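Local coordinates for beta-ketoacyl-[acyl-carrier-protein] synthase FabY (Pseudomonas aeruginosa, PDB 4CW4) that condenses acetyl-CoA with malonyl-ACP to form beta-acetoacetyl-ACP, the primer that starts fatty acid synthesis, at residues Ser459-Val468 with His513-Asn521. Numbering follows the deposited sequence.
Sequences SAFGIDGWPV and HQQRLSISN
Arg516 lays its bent side chain along the last turn of the helix that holds Ser459. Its CD lies 3.6 Å from Ser459 CB, which sits over one face of the guanidinium; Gln515 CD, offset toward the rim, lies over the opposite face, so the flat group is sandwiched. Nearer the backbone, Arg516 CG rests 3.5 Å from the carbonyl O of Ile463; Arg516 NH2 reaches past the contact to a salt bridge with Asp455 of the same helix. Asp464 does not pair with the arginine: a water accepts the N-H of Gly465 within reach of Asp464 OD1 and the carbonyl O of Gln515. Two short parallel strands follow. Trp466 N donates to Arg516 O (2.9 Å, nearly straight at 173°), Ser518 N to Trp466 O (2.8 Å), from above the carbonyl plane, and Val468 N to Ser518 O (3.0 Å). Trp466, Leu517, Val468 and Ile519 share one face of the pairing, Pro467 and Ser518 the other. With CG anti to the backbone N (chi1 -152°), the indole runs away from the partner strand; Leu517 CD2 meets its edge at CE3 (4.0 Å), and Ile463 CD1 covers part of a ring face. In the C-terminal half of the thiolase-like ketosynthase fold, strand 517-519 thus pairs with strand 466-469, itself parallel to 434-437, where Ser434 OG bonds the indole NE1; helix 444-461 makes the crossover between those two and packs against Trp466 and Leu517.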
ATOM      1  N   SER A 459     -16.571 -27.455 -13.686  1.00 15.46           N
ATOM      2  CA  SER A 459     -17.611 -28.456 -13.588  1.00 16.84           C
ATOM      3  C   SER A 459     -18.947 -27.778 -13.298  1.00 16.61           C
ATOM      4  O   SER A 459     -19.963 -28.094 -13.921  1.00 17.58           O
ATOM      5  CB  SER A 459     -17.255 -29.472 -12.507  1.00 18.28           C
ATOM      6  OG  SER A 459     -18.262 -30.447 -12.415  1.00 20.72           O
ATOM      7  N   ALA A 460     -18.936 -26.826 -12.374  1.00 15.33           N
ATOM      8  CA  ALA A 460     -20.150 -26.104 -12.022  1.00 15.46           C
ATOM      9  C   ALA A 460     -20.781 -25.415 -13.230  1.00 15.36           C
ATOM     10  O   ALA A 460     -22.002 -25.380 -13.351  1.00 16.47           O
ATOM     11  CB  ALA A 460     -19.879 -25.093 -10.915  1.00 15.80           C
ATOM     12  N   PHE A 461     -19.963 -24.880 -14.134  1.00 15.18           N
ATOM     13  CA  PHE A 461     -20.485 -24.118 -15.270  1.00 14.94           C
ATOM     14  C   PHE A 461     -20.515 -24.945 -16.564  1.00 15.22           C
ATOM     15  O   PHE A 461     -20.804 -24.421 -17.636  1.00 16.09           O
ATOM     16  CB  PHE A 461     -19.691 -22.815 -15.441  1.00 14.66           C
ATOM     17  CG  PHE A 461     -19.990 -21.804 -14.374  1.00 15.52           C
ATOM     18  CD1 PHE A 461     -21.039 -20.911 -14.524  1.00 16.60           C
ATOM     19  CD2 PHE A 461     -19.247 -21.764 -13.203  1.00 16.00           C
ATOM     20  CE1 PHE A 461     -21.327 -19.987 -13.529  1.00 17.67           C
ATOM     21  CE2 PHE A 461     -19.548 -20.847 -12.200  1.00 17.01           C
ATOM     22  CZ  PHE A 461     -20.588 -19.963 -12.373  1.00 17.35           C
ATOM     23  N   GLY A 462     -20.221 -26.234 -16.462  1.00 15.07           N
ATOM     24  CA  GLY A 462     -20.317 -27.119 -17.614  1.00 16.23           C
ATOM     25  C   GLY A 462     -19.277 -26.836 -18.675  1.00 16.10           C
ATOM     26  O   GLY A 462     -19.545 -27.013 -19.858  1.00 16.39           O
ATOM     27  N   ILE A 463     -18.082 -26.424 -18.250  1.00 15.04           N
ATOM     28  CA  ILE A 463     -16.974 -26.169 -19.153  1.00 14.60           C
ATOM     29  C   ILE A 463     -16.107 -27.413 -19.210  1.00 15.74           C
ATOM     30  O   ILE A 463     -15.855 -28.045 -18.185  1.00 16.28           O
ATOM     31  CB  ILE A 463     -16.097 -25.008 -18.633  1.00 14.71           C
ATOM     32  CG1 ILE A 463     -16.979 -23.799 -18.294  1.00 14.05           C
ATOM     33  CG2 ILE A 463     -15.048 -24.646 -19.662  1.00 15.45           C
ATOM     34  CD1 ILE A 463     -16.223 -22.620 -17.656  1.00 14.61           C
ATOM     35  N   ASP A 464     -15.645 -27.761 -20.403  1.00 17.23           N
ATOM     36  CA  ASP A 464     -14.681 -28.842 -20.553  1.00 18.00           C
ATOM     37  C   ASP A 464     -13.525 -28.321 -21.399  1.00 16.08           C
ATOM     38  O   ASP A 464     -13.693 -27.365 -22.142  1.00 16.23           O
ATOM     39  CB  ASP A 464     -15.336 -30.065 -21.196  1.00 22.41           C
ATOM     40  CG  ASP A 464     -14.502 -31.327 -21.032  1.00 26.89           C
ATOM     41  OD1 ASP A 464     -13.616 -31.371 -20.138  1.00 27.65           O
ATOM     42  OD2 ASP A 464     -14.733 -32.280 -21.799  1.00 29.56           O
ATOM     43  N   GLY A 465     -12.350 -28.927 -21.260  1.00 15.37           N
ATOM     44  CA  GLY A 465     -11.180 -28.512 -22.018  1.00 14.78           C
ATOM     45  C   GLY A 465     -10.856 -27.031 -21.867  1.00 14.50           C
ATOM     46  O   GLY A 465     -10.483 -26.360 -22.833  1.00 15.48           O
ATOM     47  N   TRP A 466     -11.011 -26.512 -20.655  1.00 12.86           N
ATOM     48  CA  TRP A 466     -10.864 -25.073 -20.406  1.00 12.83           C
ATOM     49  C   TRP A 466      -9.408 -24.703 -20.604  1.00 12.58           C
ATOM     50  O   TRP A 466      -8.552 -25.170 -19.858  1.00 13.37           O
ATOM     51  CB  TRP A 466     -11.264 -24.732 -18.983  1.00 12.50           C
ATOM     52  CG  TRP A 466     -11.792 -23.339 -18.726  1.00 12.28           C
ATOM     53  CD1 TRP A 466     -12.104 -22.381 -19.633  1.00 12.29           C
ATOM     54  CD2 TRP A 466     -12.086 -22.793 -17.441  1.00 12.17           C
ATOM     55  NE1 TRP A 466     -12.576 -21.255 -18.991  1.00 12.20           N
ATOM     56  CE2 TRP A 466     -12.581 -21.490 -17.640  1.00 12.65           C
ATOM     57  CE3 TRP A 466     -11.979 -23.289 -16.141  1.00 12.53           C
ATOM     58  CZ2 TRP A 466     -12.979 -20.669 -16.578  1.00 13.36           C
ATOM     59  CZ3 TRP A 466     -12.367 -22.479 -15.088  1.00 12.68           C
ATOM     60  CH2 TRP A 466     -12.873 -21.181 -15.315  1.00 12.76           C
ATOM     61  N   PRO A 467      -9.114 -23.869 -21.604  1.00 12.18           N
ATOM     62  CA  PRO A 467      -7.695 -23.611 -21.860  1.00 11.97           C
ATOM     63  C   PRO A 467      -7.063 -22.762 -20.769  1.00 11.41           C
ATOM     64  O   PRO A 467      -7.625 -21.737 -20.333  1.00 11.61           O
ATOM     65  CB  PRO A 467      -7.696 -22.879 -23.209  1.00 13.12           C
ATOM     66  CG  PRO A 467      -9.034 -23.212 -23.814  1.00 12.28           C
ATOM     67  CD  PRO A 467      -9.974 -23.314 -22.664  1.00 12.43           C
ATOM     68  N   VAL A 468      -5.880 -23.205 -20.349  1.00 10.99           N
ATOM     69  CA  VAL A 468      -5.113 -22.568 -19.285  1.00 11.02           C
ATOM     70  C   VAL A 468      -3.717 -22.190 -19.781  1.00 10.91           C
ATOM     71  O   VAL A 468      -3.033 -22.986 -20.428  1.00 12.11           O
ATOM     72  CB  VAL A 468      -4.980 -23.518 -18.058  1.00 12.13           C
ATOM     73  CG1 VAL A 468      -4.076 -22.927 -16.979  1.00 12.86           C
ATOM     74  CG2 VAL A 468      -6.339 -23.865 -17.482  1.00 12.85           C
ATOM     75  N   HIS A 513      -5.094 -31.416 -10.993  1.00 12.49           N
ATOM     76  CA  HIS A 513      -6.471 -31.778 -11.344  1.00 12.83           C
ATOM     77  C   HIS A 513      -6.774 -31.268 -12.758  1.00 14.94           C
ATOM     78  O   HIS A 513      -6.829 -30.061 -12.976  1.00 17.69           O
ATOM     79  CB  HIS A 513      -7.447 -31.144 -10.355  1.00 13.60           C
ATOM     80  CG  HIS A 513      -7.287 -31.617  -8.947  1.00 14.57           C
ATOM     81  ND1 HIS A 513      -8.360 -31.761  -8.090  1.00 15.96           N
ATOM     82  CD2 HIS A 513      -6.189 -31.949  -8.226  1.00 15.32           C
ATOM     83  CE1 HIS A 513      -7.931 -32.161  -6.909  1.00 15.98           C
ATOM     84  NE2 HIS A 513      -6.619 -32.282  -6.962  1.00 16.35           N
ATOM     85  N   GLN A 514      -6.983 -32.182 -13.706  1.00 14.27           N
ATOM     86  CA  GLN A 514      -7.050 -31.833 -15.117  1.00 16.20           C
ATOM     87  C   GLN A 514      -8.327 -32.201 -15.841  1.00 16.31           C
ATOM     88  O   GLN A 514      -8.414 -31.937 -17.030  1.00 17.12           O
ATOM     89  CB  GLN A 514      -5.955 -32.609 -15.881  1.00 18.30           C
ATOM     90  CG  GLN A 514      -4.585 -32.241 -15.549  1.00 19.43           C
ATOM     91  CD  GLN A 514      -3.597 -32.756 -16.548  1.00 19.69           C
ATOM     92  OE1 GLN A 514      -2.941 -33.783 -16.330  1.00 20.90           O
ATOM     93  NE2 GLN A 514      -3.436 -32.019 -17.633  1.00 19.36           N
ATOM     94  N   GLN A 515      -9.288 -32.840 -15.178  1.00 15.20           N
ATOM     95  CA  GLN A 515     -10.379 -33.459 -15.933  1.00 16.26           C
ATOM     96  C   GLN A 515     -11.035 -32.479 -16.907  1.00 15.46           C
ATOM     97  O   GLN A 515     -11.304 -32.843 -18.042  1.00 17.13           O
ATOM     98  CB  GLN A 515     -11.444 -34.120 -15.036  1.00 18.74           C
ATOM     99  CG  GLN A 515     -12.499 -34.886 -15.875  1.00 21.55           C
ATOM    100  CD  GLN A 515     -13.610 -35.552 -15.070  1.00 24.90           C
ATOM    101  OE1 GLN A 515     -13.586 -35.613 -13.834  1.00 24.89           O
ATOM    102  NE2 GLN A 515     -14.601 -36.060 -15.783  1.00 27.76           N
ATOM    103  N   ARG A 516     -11.276 -31.246 -16.461  1.00 14.38           N
ATOM    104  CA  ARG A 516     -11.949 -30.234 -17.280  1.00 14.25           C
ATOM    105  C   ARG A 516     -11.043 -29.110 -17.784  1.00 13.25           C
ATOM    106  O   ARG A 516     -11.542 -28.117 -18.296  1.00 14.45           O
ATOM    107  CB  ARG A 516     -13.130 -29.648 -16.496  1.00 16.89           C
ATOM    108  CG  ARG A 516     -14.310 -30.618 -16.448  1.00 20.87           C
ATOM    109  CD  ARG A 516     -15.067 -30.583 -15.145  1.00 24.73           C
ATOM    110  NE  ARG A 516     -14.292 -31.192 -14.060  1.00 27.15           N
ATOM    111  CZ  ARG A 516     -14.679 -32.225 -13.308  1.00 26.27           C
ATOM    112  NH1 ARG A 516     -15.841 -32.834 -13.510  1.00 26.23           N
ATOM    113  NH2 ARG A 516     -13.882 -32.653 -12.340  1.00 25.95           N
ATOM    114  N   LEU A 517      -9.727 -29.288 -17.677  1.00 12.45           N
ATOM    115  CA  LEU A 517      -8.764 -28.260 -18.065  1.00 12.31           C
ATOM    116  C   LEU A 517      -7.893 -28.739 -19.211  1.00 13.45           C
ATOM    117  O   LEU A 517      -7.578 -29.936 -19.317  1.00 15.40           O
ATOM    118  CB  LEU A 517      -7.844 -27.879 -16.892  1.00 12.95           C
ATOM    119  CG  LEU A 517      -8.493 -27.505 -15.558  1.00 12.32           C
ATOM    120  CD1 LEU A 517      -7.455 -27.148 -14.511  1.00 12.43           C
ATOM    121  CD2 LEU A 517      -9.485 -26.370 -15.712  1.00 12.70           C
ATOM    122  N   SER A 518      -7.487 -27.791 -20.049  1.00 13.03           N
ATOM    123  CA  SER A 518      -6.537 -28.063 -21.117  1.00 13.63           C
ATOM    124  C   SER A 518      -5.273 -27.244 -20.885  1.00 12.75           C
ATOM    125  O   SER A 518      -5.226 -26.035 -21.171  1.00 13.39           O
ATOM    126  CB  SER A 518      -7.127 -27.736 -22.485  1.00 15.32           C
ATOM    127  OG  SER A 518      -6.152 -27.863 -23.512  1.00 17.63           O
ATOM    128  N   ILE A 519      -4.270 -27.913 -20.327  1.00 12.86           N
ATOM    129  CA  ILE A 519      -2.997 -27.299 -19.964  1.00 13.68           C
ATOM    130  C   ILE A 519      -1.916 -27.882 -20.869  1.00 14.33           C
ATOM    131  O   ILE A 519      -1.611 -29.081 -20.796  1.00 16.32           O
ATOM    132  CB  ILE A 519      -2.607 -27.599 -18.498  1.00 13.77           C
ATOM    133  CG1 ILE A 519      -3.713 -27.165 -17.524  1.00 14.24           C
ATOM    134  CG2 ILE A 519      -1.329 -26.863 -18.149  1.00 14.95           C
ATOM    135  CD1 ILE A 519      -3.571 -27.724 -16.141  1.00 16.05           C
ATOM    136  N   SER A 520      -1.358 -27.060 -21.751  1.00 14.62           N
ATOM    137  CA  SER A 520      -0.425 -27.554 -22.744  1.00 15.54           C
ATOM    138  C   SER A 520       0.946 -26.908 -22.615  1.00 14.12           C
ATOM    139  O   SER A 520       1.052 -25.736 -22.226  1.00 13.43           O
ATOM    140  CB  SER A 520      -0.966 -27.275 -24.136  1.00 18.48           C
ATOM    141  OG  SER A 520      -0.060 -27.733 -25.116  1.00 20.58           O
ATOM    142  N   ASN A 521       1.977 -27.673 -22.989  1.00 15.57           N
ATOM    143  CA  ASN A 521       3.341 -27.153 -23.000  1.00 15.63           C
ATOM    144  C   ASN A 521       3.736 -26.593 -24.358  1.00 16.60           C
ATOM    145  O   ASN A 521       4.889 -26.197 -24.558  1.00 17.44           O
ATOM    146  CB  ASN A 521       4.364 -28.178 -22.473  1.00 17.35           C
ATOM    147  CG  ASN A 521       4.601 -29.337 -23.407  1.00 20.45           C
ATOM    148  OD1 ASN A 521       3.890 -29.544 -24.386  1.00 21.50           O
ATOM    149  ND2 ASN A 521       5.620 -30.123 -23.084  1.00 22.23           N
TER
HETATM  150  O   HOH W   1     -11.151 -31.541 -20.508  1.00 30.57           O
HETATM  151  O   HOH W   2     -14.760 -33.928 -18.371  1.00 43.57           O
HETATM  152  O   HOH W   3      -2.355 -24.459 -22.582  1.00 16.64           O